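Local coordinates for HIGH affinity ribose transport protein RBSD (Bacillus subtilis, PDB 1OGD) that binds D-ribose and probably catalyses the interchange of its beta-pyranose and beta-furanose forms, a first step of ribose breakdown, as a homodecamer, at the interface of chains A and B. Numbering follows the deposited sequence. Chains: chain A/B, HIGH affinity ribose transport protein RBSD.

The interface of chains A and B. Residues chain A 39-44, 113; chain B 7-10, 41-42.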
ATOM      1  N   LYS A  39      -6.447  -2.570 -17.032  1.00 25.42           N
ATOM      2  CA  LYS A  39      -6.164  -3.205 -18.306  1.00 24.54           C
ATOM      3  C   LYS A  39      -6.046  -4.717 -18.157  1.00 22.66           C
ATOM      4  O   LYS A  39      -5.237  -5.221 -17.382  1.00 20.92           O
ATOM      5  CB  LYS A  39      -4.866  -2.632 -18.874  1.00 26.66           C
ATOM      6  CG  LYS A  39      -4.425  -3.205 -20.206  1.00 28.95           C
ATOM      7  CD  LYS A  39      -3.099  -2.572 -20.572  1.00 31.46           C
ATOM      8  CE  LYS A  39      -2.573  -3.040 -21.898  1.00 32.18           C
ATOM      9  NZ  LYS A  39      -1.288  -2.349 -22.160  1.00 32.64           N
ATOM     10  N   ILE A  40      -6.864  -5.446 -18.909  1.00 22.63           N
ATOM     11  CA  ILE A  40      -6.831  -6.898 -18.876  1.00 20.69           C
ATOM     12  C   ILE A  40      -6.437  -7.330 -20.281  1.00 22.13           C
ATOM     13  O   ILE A  40      -7.219  -7.207 -21.223  1.00 21.71           O
ATOM     14  CB  ILE A  40      -8.204  -7.463 -18.492  1.00 23.49           C
ATOM     15  CG1 ILE A  40      -8.609  -6.924 -17.115  1.00 26.35           C
ATOM     16  CG2 ILE A  40      -8.152  -8.976 -18.464  1.00 23.33           C
ATOM     17  CD1 ILE A  40     -10.027  -7.285 -16.677  1.00 28.43           C
ATOM     18  N   ASP A  41      -5.213  -7.827 -20.414  1.00 21.50           N
ATOM     19  CA  ASP A  41      -4.675  -8.225 -21.708  1.00 24.09           C
ATOM     20  C   ASP A  41      -4.829  -9.724 -21.972  1.00 25.55           C
ATOM     21  O   ASP A  41      -4.191 -10.549 -21.319  1.00 25.26           O
ATOM     22  CB  ASP A  41      -3.204  -7.807 -21.765  1.00 22.32           C
ATOM     23  CG  ASP A  41      -2.624  -7.857 -23.162  1.00 25.75           C
ATOM     24  OD1 ASP A  41      -1.487  -7.361 -23.327  1.00 22.77           O
ATOM     25  OD2 ASP A  41      -3.283  -8.388 -24.087  1.00 23.68           O
ATOM     26  N   LEU A  42      -5.678 -10.065 -22.940  1.00 26.14           N
ATOM     27  CA  LEU A  42      -5.935 -11.458 -23.292  1.00 26.07           C
ATOM     28  C   LEU A  42      -5.146 -11.904 -24.509  1.00 27.69           C
ATOM     29  O   LEU A  42      -5.153 -13.087 -24.854  1.00 26.24           O
ATOM     30  CB  LEU A  42      -7.430 -11.668 -23.579  1.00 28.24           C
ATOM     31  CG  LEU A  42      -8.438 -11.327 -22.474  1.00 28.57           C
ATOM     32  CD1 LEU A  42      -9.858 -11.443 -23.022  1.00 29.62           C
ATOM     33  CD2 LEU A  42      -8.235 -12.261 -21.286  1.00 27.83           C
ATOM     34  N   SER A  43      -4.464 -10.964 -25.158  1.00 26.83           N
ATOM     35  CA  SER A  43      -3.703 -11.279 -26.358  1.00 28.12           C
ATOM     36  C   SER A  43      -2.643 -12.350 -26.152  1.00 29.26           C
ATOM     37  O   SER A  43      -2.026 -12.451 -25.087  1.00 28.02           O
ATOM     38  CB  SER A  43      -3.044 -10.012 -26.926  1.00 27.40           C
ATOM     39  OG  SER A  43      -1.999  -9.552 -26.087  1.00 31.26           O
ATOM     40  N   LEU A  44      -2.434 -13.155 -27.188  1.00 29.48           N
ATOM     41  CA  LEU A  44      -1.438 -14.214 -27.145  1.00 30.54           C
ATOM     42  C   LEU A  44      -0.484 -14.006 -28.317  1.00 30.58           C
ATOM     43  O   LEU A  44       0.733 -14.143 -28.182  1.00 29.38           O
ATOM     44  CB  LEU A  44      -2.123 -15.585 -27.245  1.00 33.26           C
ATOM     45  CG  LEU A  44      -1.271 -16.836 -27.008  1.00 36.33           C
ATOM     46  CD1 LEU A  44      -0.545 -16.728 -25.677  1.00 36.90           C
ATOM     47  CD2 LEU A  44      -2.165 -18.069 -27.025  1.00 37.18           C
ATOM     48  N   ARG A 113      -7.840  -5.945 -23.804  1.00 24.16           N
ATOM     49  CA  ARG A 113      -6.996  -5.935 -24.983  1.00 24.87           C
ATOM     50  C   ARG A 113      -6.998  -7.293 -25.677  1.00 24.85           C
ATOM     51  O   ARG A 113      -6.668  -8.306 -25.068  1.00 23.67           O
ATOM     52  CB  ARG A 113      -5.562  -5.552 -24.592  1.00 23.80           C
ATOM     53  CG  ARG A 113      -4.613  -5.387 -25.767  1.00 22.99           C
ATOM     54  CD  ARG A 113      -3.250  -4.894 -25.293  1.00 23.22           C
ATOM     55  NE  ARG A 113      -2.344  -4.613 -26.401  1.00 20.17           N
ATOM     56  CZ  ARG A 113      -1.200  -5.254 -26.619  1.00 19.36           C
ATOM     57  NH1 ARG A 113      -0.803  -6.227 -25.809  1.00 22.33           N
ATOM     58  NH2 ARG A 113      -0.443  -4.918 -27.653  1.00 20.93           N
TER
ATOM     59  N   LEU B   7       3.500 -10.678 -27.582  1.00 22.54           N
ATOM     60  CA  LEU B   7       2.463  -9.661 -27.681  1.00 22.46           C
ATOM     61  C   LEU B   7       1.763  -9.285 -26.375  1.00 23.02           C
ATOM     62  O   LEU B   7       1.420  -8.120 -26.169  1.00 21.34           O
ATOM     63  CB  LEU B   7       1.397 -10.104 -28.686  1.00 23.22           C
ATOM     64  CG  LEU B   7       0.244  -9.127 -28.927  1.00 24.35           C
ATOM     65  CD1 LEU B   7       0.787  -7.816 -29.469  1.00 25.61           C
ATOM     66  CD2 LEU B   7      -0.745  -9.741 -29.915  1.00 27.04           C
ATOM     67  N   ASN B   8       1.531 -10.266 -25.511  1.00 21.86           N
ATOM     68  CA  ASN B   8       0.833 -10.007 -24.254  1.00 23.49           C
ATOM     69  C   ASN B   8       1.666  -9.164 -23.291  1.00 21.87           C
ATOM     70  O   ASN B   8       2.782  -9.533 -22.941  1.00 21.32           O
ATOM     71  CB  ASN B   8       0.436 -11.326 -23.590  1.00 21.34           C
ATOM     72  CG  ASN B   8      -0.443 -11.116 -22.371  1.00 21.47           C
ATOM     73  OD1 ASN B   8       0.049 -10.843 -21.274  1.00 23.20           O
ATOM     74  ND2 ASN B   8      -1.752 -11.222 -22.561  1.00 18.97           N
ATOM     75  N   SER B   9       1.102  -8.039 -22.863  1.00 21.80           N
ATOM     76  CA  SER B   9       1.798  -7.125 -21.965  1.00 24.02           C
ATOM     77  C   SER B   9       2.111  -7.734 -20.605  1.00 25.20           C
ATOM     78  O   SER B   9       3.218  -7.555 -20.101  1.00 27.10           O
ATOM     79  CB  SER B   9       1.002  -5.827 -21.800  1.00 21.97           C
ATOM     80  OG  SER B   9      -0.296  -6.069 -21.301  1.00 24.53           O
ATOM     81  N   HIS B  10       1.159  -8.455 -20.010  1.00 24.77           N
ATOM     82  CA  HIS B  10       1.401  -9.082 -18.709  1.00 22.91           C
ATOM     83  C   HIS B  10       2.546 -10.083 -18.821  1.00 22.85           C
ATOM     84  O   HIS B  10       3.437 -10.125 -17.962  1.00 20.42           O
ATOM     85  CB  HIS B  10       0.160  -9.834 -18.193  1.00 20.56           C
ATOM     86  CG  HIS B  10      -1.093  -9.016 -18.186  1.00 21.01           C
ATOM     87  ND1 HIS B  10      -1.182  -7.789 -17.563  1.00 21.74           N
ATOM     88  CD2 HIS B  10      -2.309  -9.247 -18.739  1.00 18.85           C
ATOM     89  CE1 HIS B  10      -2.397  -7.298 -17.735  1.00 22.54           C
ATOM     90  NE2 HIS B  10      -3.101  -8.164 -18.447  1.00 21.87           N
ATOM     91  N   ASP B  41      -4.470 -14.822 -16.283  1.00 22.26           N
ATOM     92  CA  ASP B  41      -5.520 -15.624 -16.885  1.00 23.46           C
ATOM     93  C   ASP B  41      -5.818 -15.191 -18.309  1.00 22.45           C
ATOM     94  O   ASP B  41      -6.310 -14.093 -18.537  1.00 22.19           O
ATOM     95  CB  ASP B  41      -6.779 -15.510 -16.018  1.00 22.72           C
ATOM     96  CG  ASP B  41      -7.826 -16.552 -16.358  1.00 24.90           C
ATOM     97  OD1 ASP B  41      -8.756 -16.732 -15.541  1.00 24.01           O
ATOM     98  OD2 ASP B  41      -7.728 -17.177 -17.434  1.00 22.24           O
ATOM     99  N   LEU B  42      -5.532 -16.075 -19.263  1.00 24.37           N
ATOM    100  CA  LEU B  42      -5.756 -15.786 -20.675  1.00 25.14           C
ATOM    101  C   LEU B  42      -7.015 -16.437 -21.239  1.00 27.92           C
ATOM    102  O   LEU B  42      -7.342 -16.233 -22.408  1.00 27.82           O
ATOM    103  CB  LEU B  42      -4.567 -16.268 -21.506  1.00 26.09           C
ATOM    104  CG  LEU B  42      -3.172 -15.730 -21.191  1.00 26.20           C
ATOM    105  CD1 LEU B  42      -2.149 -16.413 -22.102  1.00 25.01           C
ATOM    106  CD2 LEU B  42      -3.154 -14.218 -21.387  1.00 25.21           C
TER
HETATM  107  O   HOH W   1      -4.958 -11.530 -18.609  1.00 25.62           O
HETATM  108  O   HOH W   2       3.192 -13.133 -29.158  1.00 29.04           O
HETATM  109  O   HOH W   3      -6.709 -15.406 -24.977  1.00 35.58           O
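In this RbsD/FucU-family decamer, a dimer of pentamers, two subunits meet across a two-fold axis; in one part of that symmetric interface, whose twin has the chains exchanged, the end of strand 38-41 of chain A receives the start of helix 9-17 of chain B. A:Asp41 lies at the centre. Its CG is anti to the backbone N (chi1 -166°), which points the carboxylate at the first turn of the helix. There A:Asp41 OD1 accepts the backbone N-H of B:Ser9 at 2.7 Å from above the carboxylate plane, while the hydroxyl OG of B:Ser9 reaches the anti lone pair of the same oxygen, also at 2.7 Å. The acid thus caps the helix N-terminus from the neighbouring subunit, and the helix end would probably help stabilise its negative charge. Within chain A, the extended chain of A:Arg113 brings NH1 to 2.8 Å from OD1 of A:Asp41 as a salt bridge; in the guanidinium plane the same NH1 crosses to the carbonyl O of B:Leu7 at 2.9 Å. The other oxygen, OD2, is held within chain A by OG and N of A:Ser43, fixing the carboxylate's rotation. An alanine at A:Asp41 would remove the carboxylate cap and would probably loosen B:Ser9, leave A:Arg113 less well positioned and weaken the subunit contact. B:His10, the second residue of the helix, turns the edge of its ring to the strand backbone: NE2 accepts the N-H of A:Asp41 at 2.9 Å, with the donor tilted 24° from the ring plane, and CD2 packs on the CB of A:Asp41. The amide of B:Asn8 stacks over the carboxylate of A:Asp41, their planes 22° apart and the side chains running in opposite directions. ND2 of B:Asn8 bridges two carbonyls, meeting the O of A:Ser43 on a lone pair at 2.8 Å and the O of A:Asp41 from above the carbonyl plane. Farther along, CD1 of B:Leu42 touches CD1 of A:Leu44 at 3.9 Å, the chains crossing nearly at right angles, and water 3 links the carbonyls of A:Leu42 and B:Leu42.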